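Local coordinates for protein acidocalcisomal pyrophosphatase (Trypanosoma cruzi, PDB 5CUV) that probably hydrolyses inorganic pyrophosphate to phosphate with the help of magnesium ions, at residues Lys117-Glu122 against Trp136-Ser141. Numbering follows the deposited sequence.
Sequences KQMKSE and WAWWCS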
loop_
_atom_site.group_PDB
_atom_site.type_symbol
_atom_site.label_atom_id
_atom_site.label_comp_id
_atom_site.label_asym_id
_atom_site.label_seq_id
_atom_site.Cartn_x
_atom_site.Cartn_y
_atom_site.Cartn_z
ATOM N N LYS A 117 24.532 43.780 -34.525
ATOM C CA LYS A 117 24.878 45.042 -35.133
ATOM C C LYS A 117 24.630 46.139 -34.102
ATOM O O LYS A 117 25.538 46.899 -33.789
ATOM C CB LYS A 117 24.051 45.242 -36.404
ATOM C CG LYS A 117 24.186 44.060 -37.410
ATOM C CD LYS A 117 23.516 44.314 -38.793
ATOM C CE LYS A 117 22.295 43.368 -39.072
ATOM N NZ LYS A 117 21.673 43.436 -40.471
ATOM N N GLN A 118 23.425 46.182 -33.536
ATOM C CA GLN A 118 23.072 47.189 -32.535
ATOM C C GLN A 118 24.047 47.274 -31.370
ATOM O O GLN A 118 24.285 48.350 -30.868
ATOM C CB GLN A 118 21.664 46.957 -31.990
ATOM C CG GLN A 118 20.868 48.254 -31.712
ATOM C CD GLN A 118 20.491 48.507 -30.224
ATOM O OE1 GLN A 118 19.651 49.373 -29.925
ATOM N NE2 GLN A 118 21.112 47.762 -29.300
HETATM N N MSE A 119 24.607 46.233 -30.908
HETATM C CA MSE A 119 25.635 46.279 -29.953
HETATM C C MSE A 119 26.919 46.847 -30.343
HETATM O O MSE A 119 27.525 47.500 -29.655
HETATM C CB MSE A 119 25.877 44.846 -29.758
HETATM C CG MSE A 119 26.751 44.327 -28.640
HETATM SE SE MSE A 119 28.473 43.822 -29.183
HETATM C CE MSE A 119 28.540 42.169 -29.955
ATOM N N LYS A 120 27.376 46.537 -31.478
ATOM C CA LYS A 120 28.614 47.125 -31.988
ATOM C C LYS A 120 28.423 48.637 -32.095
ATOM O O LYS A 120 29.229 49.415 -31.587
ATOM C CB LYS A 120 28.999 46.559 -33.370
ATOM C CG LYS A 120 29.357 45.097 -33.355
ATOM C CD LYS A 120 29.772 44.616 -34.704
ATOM C CE LYS A 120 30.223 43.160 -34.599
ATOM N NZ LYS A 120 30.039 42.350 -35.869
ATOM N N SER A 121 27.349 49.048 -32.760
ATOM C CA SER A 121 27.042 50.465 -32.923
ATOM C C SER A 121 27.089 51.183 -31.558
ATOM O O SER A 121 27.689 52.240 -31.425
ATOM C CB SER A 121 25.680 50.594 -33.546
ATOM O OG SER A 121 25.419 51.937 -33.808
ATOM N N GLU A 122 26.472 50.568 -30.548
ATOM C CA GLU A 122 26.433 51.059 -29.172
ATOM C C GLU A 122 27.812 51.196 -28.573
ATOM O O GLU A 122 28.136 52.211 -27.955
ATOM C CB GLU A 122 25.676 50.085 -28.272
ATOM C CG GLU A 122 24.204 49.930 -28.554
ATOM C CD GLU A 122 23.446 51.159 -28.189
ATOM O OE1 GLU A 122 23.435 51.493 -26.974
ATOM O OE2 GLU A 122 22.886 51.782 -29.123
ATOM N N TRP A 136 29.393 45.871 -19.700
ATOM C CA TRP A 136 28.424 46.040 -18.627
ATOM C C TRP A 136 27.551 47.265 -18.842
ATOM O O TRP A 136 26.375 47.225 -18.588
ATOM C CB TRP A 136 29.136 46.081 -17.264
ATOM C CG TRP A 136 28.199 46.228 -16.098
ATOM C CD1 TRP A 136 28.165 47.260 -15.213
ATOM C CD2 TRP A 136 27.102 45.361 -15.735
ATOM N NE1 TRP A 136 27.120 47.107 -14.323
ATOM C CE2 TRP A 136 26.449 45.956 -14.618
ATOM C CE3 TRP A 136 26.606 44.151 -16.244
ATOM C CZ2 TRP A 136 25.329 45.384 -14.001
ATOM C CZ3 TRP A 136 25.488 43.577 -15.631
ATOM C CH2 TRP A 136 24.860 44.201 -14.514
ATOM N N ALA A 137 28.114 48.345 -19.356
ATOM C CA ALA A 137 27.332 49.564 -19.598
ATOM C C ALA A 137 26.277 49.312 -20.660
ATOM O O ALA A 137 25.140 49.791 -20.585
ATOM C CB ALA A 137 28.241 50.677 -20.046
ATOM N N TRP A 138 26.663 48.536 -21.654
ATOM C CA TRP A 138 25.750 48.221 -22.749
ATOM C C TRP A 138 24.618 47.277 -22.301
ATOM O O TRP A 138 23.467 47.480 -22.682
ATOM C CB TRP A 138 26.522 47.580 -23.931
ATOM C CG TRP A 138 25.591 47.073 -25.011
ATOM C CD1 TRP A 138 24.899 47.826 -25.928
ATOM C CD2 TRP A 138 25.182 45.728 -25.212
ATOM N NE1 TRP A 138 24.080 47.026 -26.688
ATOM C CE2 TRP A 138 24.234 45.729 -26.270
ATOM C CE3 TRP A 138 25.510 44.516 -24.600
ATOM C CZ2 TRP A 138 23.615 44.555 -26.726
ATOM C CZ3 TRP A 138 24.887 43.341 -25.053
ATOM C CH2 TRP A 138 23.953 43.372 -26.104
ATOM N N TRP A 139 24.982 46.243 -21.526
ATOM C CA TRP A 139 24.059 45.219 -20.997
ATOM C C TRP A 139 22.916 45.841 -20.184
ATOM O O TRP A 139 21.736 45.557 -20.398
ATOM C CB TRP A 139 24.842 44.258 -20.095
ATOM C CG TRP A 139 24.048 43.077 -19.570
ATOM C CD1 TRP A 139 23.400 42.982 -18.365
ATOM C CD2 TRP A 139 23.924 41.799 -20.187
ATOM N NE1 TRP A 139 22.893 41.721 -18.193
ATOM C CE2 TRP A 139 23.205 40.971 -19.299
ATOM C CE3 TRP A 139 24.365 41.262 -21.402
ATOM C CZ2 TRP A 139 22.920 39.620 -19.595
ATOM C CZ3 TRP A 139 24.084 39.936 -21.688
ATOM C CH2 TRP A 139 23.371 39.129 -20.787
ATOM N N CYS A 140 23.311 46.680 -19.238
ATOM C CA CYS A 140 22.398 47.369 -18.383
ATOM C C CYS A 140 21.522 48.296 -19.152
ATOM O O CYS A 140 20.453 48.617 -18.687
ATOM C CB CYS A 140 23.143 48.161 -17.345
ATOM S SG CYS A 140 23.990 47.100 -16.205
ATOM N N SER A 141 21.930 48.728 -20.330
ATOM C CA SER A 141 21.083 49.654 -21.069
ATOM C C SER A 141 20.181 48.987 -22.074
ATOM O O SER A 141 19.325 49.624 -22.658
ATOM C CB SER A 141 21.943 50.709 -21.758
ATOM O OG SER A 141 22.761 51.357 -20.791
#
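Gln118, Met119 and Glu122 of one helix all meet a single indole, that of Trp138, in the N-terminal helical region, whose helix-loop-helix layout, with the short strands 95-96 and 129-130 paired antiparallel, resembles a pair of EF-hands. The axes of segments 117-122 and 136-141 pass 10.7 Å apart at 126°, too far for the backbones to touch, and a large flat side chain is well suited to bridging the gap. Gln118 is solvent-exposed, where a polar residue fits; its NE2 approaches the indole edge near the ring plane, 4.0 Å from Trp138 NE1. Met119, modelled as selenomethionine, supplies the buried apolar part. Its CG is turned opposite the backbone N (chi1 -169°), which sets this methylene over one face of the indole, 3.7 Å from the centroid of the Trp138 six-membered ring and 13° off its normal, a CH-pi contact. Met119 SE stands farther out on the same side, 5.3 Å from the centroid of the Trp138 six-membered ring, a longer Met-aromatic contact. The Met119 side chain also packs on Ile100 of helix 97-106. Trp138 touches Cys104 of that helix and stacks with the ring of His142, thereby tying helix 132-141 to both helix 113-123 and helix 97-106. One turn on, Glu122 suits an exposed border: its CB comes obliquely to within 3.3 Å of Trp138 CD1.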